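Local coordinates for peroxisomal membrane protein LPX1 (Saccharomyces cerevisiae, PDB 2Y6U) that hydrolyses acyl esters in the peroxisome, acting as an esterase, a triacylglycerol lipase and a phospholipase A, at residues 17-22 / 29-34; 93-98 / 118-123; 312-317 / 334-339. All blocks are in the same frame, centred on the assembly; numbering follows the deposited sequence.

Contact 1 of 3, residues 17-22 / 29-34; sequences WPRAPQ and DRLELT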
# COMPACT_ATOMS: atom_id res chain seq x y z
N TRP A 17 0.39 3.98 -9.04
CA TRP A 17 -0.88 4.50 -9.61
C TRP A 17 -1.98 3.74 -8.93
O TRP A 17 -1.87 2.50 -8.69
CB TRP A 17 -0.91 4.30 -11.18
CG TRP A 17 -2.18 4.84 -11.79
CD1 TRP A 17 -2.35 6.09 -12.32
CD2 TRP A 17 -3.46 4.20 -11.85
NE1 TRP A 17 -3.66 6.28 -12.67
CE2 TRP A 17 -4.37 5.13 -12.43
CE3 TRP A 17 -3.94 2.96 -11.47
CZ2 TRP A 17 -5.73 4.85 -12.58
CZ3 TRP A 17 -5.27 2.67 -11.66
CH2 TRP A 17 -6.16 3.63 -12.18
N PRO A 18 -3.09 4.43 -8.64
CA PRO A 18 -3.44 5.83 -8.81
C PRO A 18 -2.86 6.70 -7.73
O PRO A 18 -2.18 6.20 -6.85
CB PRO A 18 -4.98 5.84 -8.78
CG PRO A 18 -5.32 4.67 -7.92
CD PRO A 18 -4.21 3.64 -8.14
N ARG A 19 -3.11 7.99 -7.90
CA ARG A 19 -2.50 9.06 -7.13
C ARG A 19 -3.60 10.04 -6.71
O ARG A 19 -4.71 9.98 -7.19
CB ARG A 19 -1.38 9.77 -7.91
CG ARG A 19 -0.36 8.76 -8.55
CD ARG A 19 0.79 9.53 -9.16
NE ARG A 19 1.73 10.14 -8.22
CZ ARG A 19 2.73 9.46 -7.60
NH1 ARG A 19 2.85 8.16 -7.82
NH2 ARG A 19 3.64 10.09 -6.87
N ALA A 20 -3.24 10.92 -5.78
CA ALA A 20 -4.18 11.95 -5.32
C ALA A 20 -4.61 12.78 -6.56
O ALA A 20 -3.82 13.00 -7.54
CB ALA A 20 -3.44 12.88 -4.30
N PRO A 21 -5.82 13.33 -6.47
CA PRO A 21 -6.30 14.18 -7.61
C PRO A 21 -5.36 15.39 -7.82
O PRO A 21 -4.76 15.89 -6.87
CB PRO A 21 -7.68 14.70 -7.07
CG PRO A 21 -8.08 13.80 -6.04
CD PRO A 21 -6.79 13.28 -5.36
N GLN A 22 -5.13 15.75 -9.07
CA GLN A 22 -4.18 16.83 -9.47
C GLN A 22 -2.73 16.55 -9.14
O GLN A 22 -1.90 17.47 -9.12
CB GLN A 22 -4.62 18.22 -8.93
CG GLN A 22 -5.83 18.75 -9.67
CD GLN A 22 -7.09 18.02 -9.33
OE1 GLN A 22 -7.44 17.89 -8.15
NE2 GLN A 22 -7.82 17.57 -10.36
N ASP A 29 -2.18 11.42 -17.77
CA ASP A 29 -0.71 11.42 -17.62
C ASP A 29 -0.28 10.30 -16.70
O ASP A 29 -1.00 9.97 -15.79
CB ASP A 29 -0.27 12.70 -17.00
CG ASP A 29 -0.41 13.92 -18.00
OD1 ASP A 29 -0.47 13.75 -19.25
OD2 ASP A 29 -0.49 15.03 -17.47
N ARG A 30 0.92 9.78 -16.90
CA ARG A 30 1.42 8.76 -15.96
C ARG A 30 2.84 9.20 -15.64
O ARG A 30 3.66 9.43 -16.54
CB ARG A 30 1.45 7.35 -16.57
CG ARG A 30 0.11 6.77 -16.81
CD ARG A 30 -0.68 6.51 -15.52
NE ARG A 30 -2.01 5.92 -15.77
CZ ARG A 30 -3.14 6.58 -15.92
NH1 ARG A 30 -3.17 7.91 -15.89
NH2 ARG A 30 -4.26 5.91 -16.08
N LEU A 31 3.14 9.25 -14.38
CA LEU A 31 4.46 9.63 -13.93
C LEU A 31 5.42 8.46 -13.89
O LEU A 31 5.04 7.27 -13.86
CB LEU A 31 4.36 10.30 -12.54
CG LEU A 31 3.44 11.55 -12.45
CD1 LEU A 31 3.41 12.01 -10.90
CD2 LEU A 31 3.89 12.68 -13.44
N GLU A 32 6.69 8.82 -13.93
CA GLU A 32 7.80 7.87 -13.82
C GLU A 32 8.64 8.24 -12.61
O GLU A 32 8.69 9.42 -12.14
CB GLU A 32 8.68 7.96 -15.07
CG GLU A 32 7.94 7.34 -16.29
CD GLU A 32 8.66 7.52 -17.58
OE1 GLU A 32 8.77 8.65 -18.03
OE2 GLU A 32 9.06 6.52 -18.17
N LEU A 33 9.44 7.27 -12.24
CA LEU A 33 10.47 7.39 -11.21
C LEU A 33 11.81 6.97 -11.72
O LEU A 33 11.88 6.01 -12.44
CB LEU A 33 10.13 6.44 -10.05
CG LEU A 33 8.82 6.66 -9.28
CD1 LEU A 33 8.30 5.32 -8.63
CD2 LEU A 33 9.16 7.84 -8.34
N THR A 34 12.84 7.74 -11.40
CA THR A 34 14.26 7.36 -11.70
C THR A 34 14.97 7.18 -10.39
O THR A 34 14.75 7.97 -9.44
CB THR A 34 14.99 8.46 -12.49
OG1 THR A 34 14.33 8.62 -13.74
CG2 THR A 34 16.45 8.07 -12.73

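Contact 2 of 3, residues 93-98 / 118-123; sequences DQVNHG and ARDVLK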
# COMPACT_ATOMS: atom_id res chain seq x y z
N ASP A 93 14.77 9.40 -6.35
CA ASP A 93 14.24 10.76 -6.52
C ASP A 93 12.72 10.68 -6.61
O ASP A 93 12.12 9.96 -7.44
CB ASP A 93 14.68 11.41 -7.79
CG ASP A 93 16.07 12.00 -7.72
OD1 ASP A 93 16.50 12.46 -6.66
OD2 ASP A 93 16.72 12.03 -8.78
N GLN A 94 12.07 11.42 -5.73
CA GLN A 94 10.60 11.52 -5.76
C GLN A 94 10.20 12.11 -7.13
O GLN A 94 11.00 12.78 -7.80
CB GLN A 94 10.16 12.45 -4.66
CG GLN A 94 10.37 11.88 -3.25
CD GLN A 94 9.51 10.64 -3.06
OE1 GLN A 94 8.28 10.68 -3.14
NE2 GLN A 94 10.15 9.53 -2.78
N VAL A 95 8.92 11.92 -7.53
CA VAL A 95 8.46 12.24 -8.88
C VAL A 95 8.73 13.66 -9.30
O VAL A 95 8.97 13.91 -10.48
CB VAL A 95 6.93 11.94 -9.10
CG1 VAL A 95 6.62 10.42 -9.14
CG2 VAL A 95 6.07 12.73 -8.10
N ASN A 96 8.69 14.60 -8.33
CA ASN A 96 8.91 15.98 -8.64
C ASN A 96 10.26 16.57 -8.25
O ASN A 96 10.39 17.77 -8.09
CB ASN A 96 7.71 16.78 -8.03
CG ASN A 96 7.69 16.73 -6.54
OD1 ASN A 96 8.30 15.86 -5.95
ND2 ASN A 96 7.02 17.72 -5.91
N HIS A 97 11.24 15.69 -8.06
CA HIS A 97 12.62 16.02 -7.71
C HIS A 97 13.65 15.40 -8.71
O HIS A 97 13.40 14.35 -9.25
CB HIS A 97 12.96 15.54 -6.29
CG HIS A 97 12.24 16.31 -5.21
ND1 HIS A 97 10.89 16.12 -4.95
CD2 HIS A 97 12.71 17.16 -4.25
CE1 HIS A 97 10.54 16.96 -3.97
NE2 HIS A 97 11.63 17.52 -3.47
N GLY A 98 14.81 16.02 -8.84
CA GLY A 98 15.97 15.33 -9.44
C GLY A 98 15.65 14.83 -10.83
O GLY A 98 15.03 15.52 -11.64
N ALA A 118 5.51 7.76 -0.78
CA ALA A 118 5.80 6.52 -0.09
C ALA A 118 5.37 5.30 -0.84
O ALA A 118 6.14 4.28 -0.91
CB ALA A 118 5.25 6.52 1.38
N ARG A 119 4.20 5.33 -1.46
CA ARG A 119 3.85 4.27 -2.37
C ARG A 119 4.90 4.05 -3.53
O ARG A 119 5.12 2.88 -3.96
CB ARG A 119 2.40 4.39 -2.93
CG ARG A 119 1.29 4.18 -1.89
CD ARG A 119 -0.19 3.98 -2.34
NE ARG A 119 -0.66 5.35 -2.33
CZ ARG A 119 -1.30 5.96 -1.38
NH1 ARG A 119 -1.69 5.43 -0.32
NH2 ARG A 119 -1.45 7.23 -1.50
N ASP A 120 5.47 5.12 -4.02
CA ASP A 120 6.52 5.02 -5.06
C ASP A 120 7.77 4.29 -4.53
O ASP A 120 8.33 3.41 -5.19
CB ASP A 120 6.91 6.43 -5.49
CG ASP A 120 5.75 7.14 -6.26
OD1 ASP A 120 4.86 6.44 -6.80
OD2 ASP A 120 5.75 8.39 -6.25
N VAL A 121 8.13 4.63 -3.28
CA VAL A 121 9.25 4.05 -2.62
C VAL A 121 8.99 2.58 -2.50
O VAL A 121 9.89 1.74 -2.75
CB VAL A 121 9.53 4.67 -1.28
CG1 VAL A 121 10.65 3.84 -0.52
CG2 VAL A 121 10.04 6.19 -1.46
N LEU A 122 7.81 2.19 -2.05
CA LEU A 122 7.50 0.78 -1.89
C LEU A 122 7.55 0.03 -3.23
O LEU A 122 8.00 -1.11 -3.29
CB LEU A 122 6.16 0.58 -1.23
CG LEU A 122 6.15 1.02 0.28
CD1 LEU A 122 4.64 0.91 0.77
CD2 LEU A 122 7.06 0.13 1.12
N LYS A 123 7.00 0.64 -4.25
CA LYS A 123 6.97 0.01 -5.58
C LYS A 123 8.46 -0.33 -6.00
O LYS A 123 8.73 -1.44 -6.41
CB LYS A 123 6.29 0.95 -6.60
CG LYS A 123 6.09 0.24 -7.96
CD LYS A 123 5.32 1.23 -8.91
CE LYS A 123 4.72 0.60 -10.20
NZ LYS A 123 5.85 0.47 -11.06
O HOH W 1 7.42 10.48 -5.58

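Contact 3 of 3, residues 312-317 / 334-339; sequences NYHLDV and IERINH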
# COMPACT_ATOMS: atom_id res chain seq x y z
N ASN A 312 9.46 1.64 19.93
CA ASN A 312 10.85 1.26 19.97
C ASN A 312 11.64 2.39 19.40
O ASN A 312 11.90 2.46 18.20
CB ASN A 312 11.09 -0.07 19.21
CG ASN A 312 12.48 -0.67 19.44
OD1 ASN A 312 13.33 -0.05 20.13
ND2 ASN A 312 12.74 -1.87 18.89
N TYR A 313 12.04 3.33 20.25
CA TYR A 313 12.49 4.65 19.80
C TYR A 313 13.82 5.03 20.44
O TYR A 313 14.05 4.71 21.67
CB TYR A 313 11.45 5.64 20.28
CG TYR A 313 11.76 7.11 20.03
CD1 TYR A 313 11.44 7.71 18.87
CD2 TYR A 313 12.45 7.89 21.01
CE1 TYR A 313 11.70 8.99 18.62
CE2 TYR A 313 12.68 9.16 20.80
CZ TYR A 313 12.33 9.76 19.61
OH TYR A 313 12.57 11.09 19.42
N HIS A 314 14.71 5.64 19.64
CA HIS A 314 15.97 6.13 20.14
C HIS A 314 16.24 7.48 19.52
O HIS A 314 16.22 7.60 18.29
CB HIS A 314 17.10 5.20 19.77
CG HIS A 314 18.47 5.74 20.13
ND1 HIS A 314 19.16 5.37 21.27
CD2 HIS A 314 19.25 6.67 19.52
CE1 HIS A 314 20.33 5.99 21.30
NE2 HIS A 314 20.39 6.83 20.28
N LEU A 315 16.54 8.50 20.32
CA LEU A 315 16.89 9.82 19.82
C LEU A 315 18.42 9.98 19.85
O LEU A 315 19.10 9.63 20.86
CB LEU A 315 16.28 10.96 20.72
CG LEU A 315 16.55 12.40 20.20
CD1 LEU A 315 15.67 12.75 18.94
CD2 LEU A 315 16.47 13.37 21.39
N ASP A 316 19.00 10.54 18.75
CA ASP A 316 20.38 11.02 18.76
C ASP A 316 20.39 12.48 18.40
O ASP A 316 19.74 12.88 17.44
CB ASP A 316 21.25 10.43 17.67
CG ASP A 316 21.72 9.14 17.98
OD1 ASP A 316 22.34 8.95 19.09
OD2 ASP A 316 21.37 8.26 17.17
N VAL A 317 21.07 13.28 19.16
CA VAL A 317 21.09 14.74 18.94
C VAL A 317 22.50 15.05 18.40
O VAL A 317 23.50 14.68 19.02
CB VAL A 317 20.80 15.49 20.24
CG1 VAL A 317 20.97 16.99 20.12
CG2 VAL A 317 19.33 15.21 20.74
N ILE A 334 26.66 9.98 9.56
CA ILE A 334 27.10 8.67 9.11
C ILE A 334 27.56 7.80 10.28
O ILE A 334 27.24 6.59 10.37
CB ILE A 334 28.18 8.84 8.07
CG1 ILE A 334 27.58 9.37 6.78
CG2 ILE A 334 28.97 7.52 7.82
CD1 ILE A 334 28.65 10.01 5.80
N GLU A 335 28.26 8.44 11.21
CA GLU A 335 28.74 7.69 12.38
C GLU A 335 27.61 7.15 13.15
O GLU A 335 27.67 6.00 13.56
CB GLU A 335 29.67 8.51 13.28
CG GLU A 335 30.12 7.73 14.47
CD GLU A 335 29.08 7.73 15.67
OE1 GLU A 335 28.19 8.64 15.76
OE2 GLU A 335 29.19 6.83 16.55
N ARG A 336 26.51 7.91 13.26
CA ARG A 336 25.32 7.37 13.87
C ARG A 336 24.63 6.27 13.10
O ARG A 336 24.23 5.27 13.68
CB ARG A 336 24.28 8.46 14.19
CG ARG A 336 24.77 9.51 15.12
CD ARG A 336 24.62 9.05 16.58
NE ARG A 336 25.73 8.26 17.02
CZ ARG A 336 25.71 7.39 18.03
NH1 ARG A 336 24.62 7.17 18.87
NH2 ARG A 336 26.84 6.77 18.26
N ILE A 337 24.44 6.46 11.83
CA ILE A 337 23.79 5.48 11.02
C ILE A 337 24.60 4.14 11.12
O ILE A 337 24.03 3.05 11.39
CB ILE A 337 23.76 5.92 9.57
CG1 ILE A 337 22.81 7.12 9.34
CG2 ILE A 337 23.48 4.70 8.65
CD1 ILE A 337 22.81 7.75 7.93
N ASN A 338 25.92 4.22 11.04
CA ASN A 338 26.73 2.99 11.12
C ASN A 338 26.60 2.31 12.49
O ASN A 338 26.54 1.08 12.60
CB ASN A 338 28.19 3.29 10.82
CG ASN A 338 28.42 3.63 9.34
OD1 ASN A 338 27.50 3.40 8.50
ND2 ASN A 338 29.56 4.22 9.03
N HIS A 339 26.64 3.13 13.54
CA HIS A 339 26.51 2.62 14.88
C HIS A 339 25.21 1.86 15.01
O HIS A 339 25.16 0.69 15.47
CB HIS A 339 26.54 3.81 15.91
CG HIS A 339 26.14 3.39 17.28
ND1 HIS A 339 26.98 2.66 18.09
CD2 HIS A 339 24.98 3.56 17.98
CE1 HIS A 339 26.38 2.43 19.25
NE2 HIS A 339 25.16 2.93 19.20

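Contact 1 of 3, residues 17-22 / 29-34
The indole of Trp17 has a neighbour on each face: Pro18 CB sits 3.7 Å above the ring plane over its centre, and on the opposite face the Arg30 guanidinium lies over the CD1-NE1 rim. That second layer is nearly flat against the ring, the two planes being 22° apart, and Trp17 NE1 stands over the centre of the guanidinium, 3.3 Å from Arg30 CZ. The indole is brought there by an extended first torsion, CG anti to the backbone N at chi1 -179°, while the Arg30 chain folds at chi2 (-65°) and comes back to the rim. In its own plane the guanidinium is held at the edge by Asp29, Arg30 NH1 donating to Asp29 O at 3.0 Å. The carbonyl of Ala27 is a second partner of NH1.

Both segments belong to the long loop joining strands 6-11 and 35-40, the antiparallel pair that opens the alpha/beta-hydrolase sheet, and this loop faces the dimer partner: Arg30 NH2 bonds to Gly130 O of the second subunit, whose Gly130 also packs on Trp17. An alanine in place of Arg30 is likely to strip the indole rim of its cover and leave that carbonyl across the dimer interface without its donor.

Deeper in the loop, Arg19 and Leu31 meet at about a right angle, with Leu31 CD1 3.7 Å from Arg19 NE. Here the methyl supports the shaft and NE of the arginine, whose NH2 makes a salt bridge with Asp120 on helix 114-125.

Contact 2 of 3, residues 93-98 / 118-123
Water carries the polar part of the meeting between Gln94, Val95 and Asp120. A single molecule donates to Gln94 OE1 at 2.6 Å and also to Asp120 OD2. It accepts from Val95 N at 2.9 Å, so one solvent site ties a side-chain amide, a backbone N-H and a carboxylate together in a buried place. The hydroxyl of Ser16 bonds to Asp120 OD1; this company, with Arg19 close by, would probably stabilise the negative charge.

Van der Waals contacts flank the water. Val95 CG1 comes to 3.6 Å from Asp120 OD2, the two side chains crossing at about a right angle, and Val121 CG2 lies equally close to Gln94 NE2. The bend of Gln94 at chi2 (-63°) turns its amide toward the helix, NE2 to the Val121 methyl and OE1 to the water.

Backbone bonding shapes the loop itself: a type I turn runs from Gln94 to His97, closed by His97 N to Gln94 O.

This turn follows strand 84-92 and leads into helix 98-103. Across the contact, helix 114-125 leans on helix 146-157 through Val121 on Cys154, and Gln94 touches Met146 at the start of that helix, close to, but not touching, the residues of a probable nucleophile elbow.

Contact 3 of 3, residues 312-317 / 334-339
Asp316 and Arg336 meet with their flat groups almost perpendicular, carboxylate and guanidinium planes 86° apart. Arg336 NH1 donates to Asp316 OD1 at 2.9 Å in a salt bridge with an N-H...O angle of 158°, arriving from above the carboxylate plane. From the opposite face of that plane His314 NE2 donates to the same oxygen at 3.1 Å, and here the acceptor lies in the plane of the imidazole ring. One oxygen thus takes two donors, one over each face, while the other, OD2, accepts from His340. Such a buried carboxylate would probably be kept charged by its neighbours.

The pair joins strand 313-318, the last strand of the alpha/beta-hydrolase sheet, to helix 330-347, which follows it; in this fold the loop between these two elements commonly carries the catalytic histidine.

Arg336 reaches across by bending twice, at chi2 and chi3, which lays its CD against the carboxylate, 3.2 Å from Asp316 CG. The remaining nitrogens turn back to the helix and grip Glu335 side-on: NE goes to Glu335 OE1 at 2.8 Å and NH2 to Glu335 OE2 at 2.9 Å, both acceptors close to the guanidinium plane. With acids at two of its edges the group is probably kept from turning. Arg336 NH2 also lies 3.5 Å above one face of the His339 ring, offset toward the rim.

The three contacts follow one another along the chain without interleaving. Contacts 1 and 2 are neighbours, their centres about 10 Å apart, and they touch: besides the Arg19 bridge, Leu33 packs on Asp120 and Val95. Contact 3 stands apart, its centre about 24 Å from that of contact 2 and 34 Å from that of contact 1. One sheet relates them all: contact 1 lies in the loop joining strands 6-11 and 35-40, contact 2 follows strand 84-92, and contact 3 is on the far edge strand. Contacts 1 and 2 thus tie the N-terminal loop, which also meets the second subunit, to the body of the hydrolase fold, while contact 3 joins that edge strand to the helix after it.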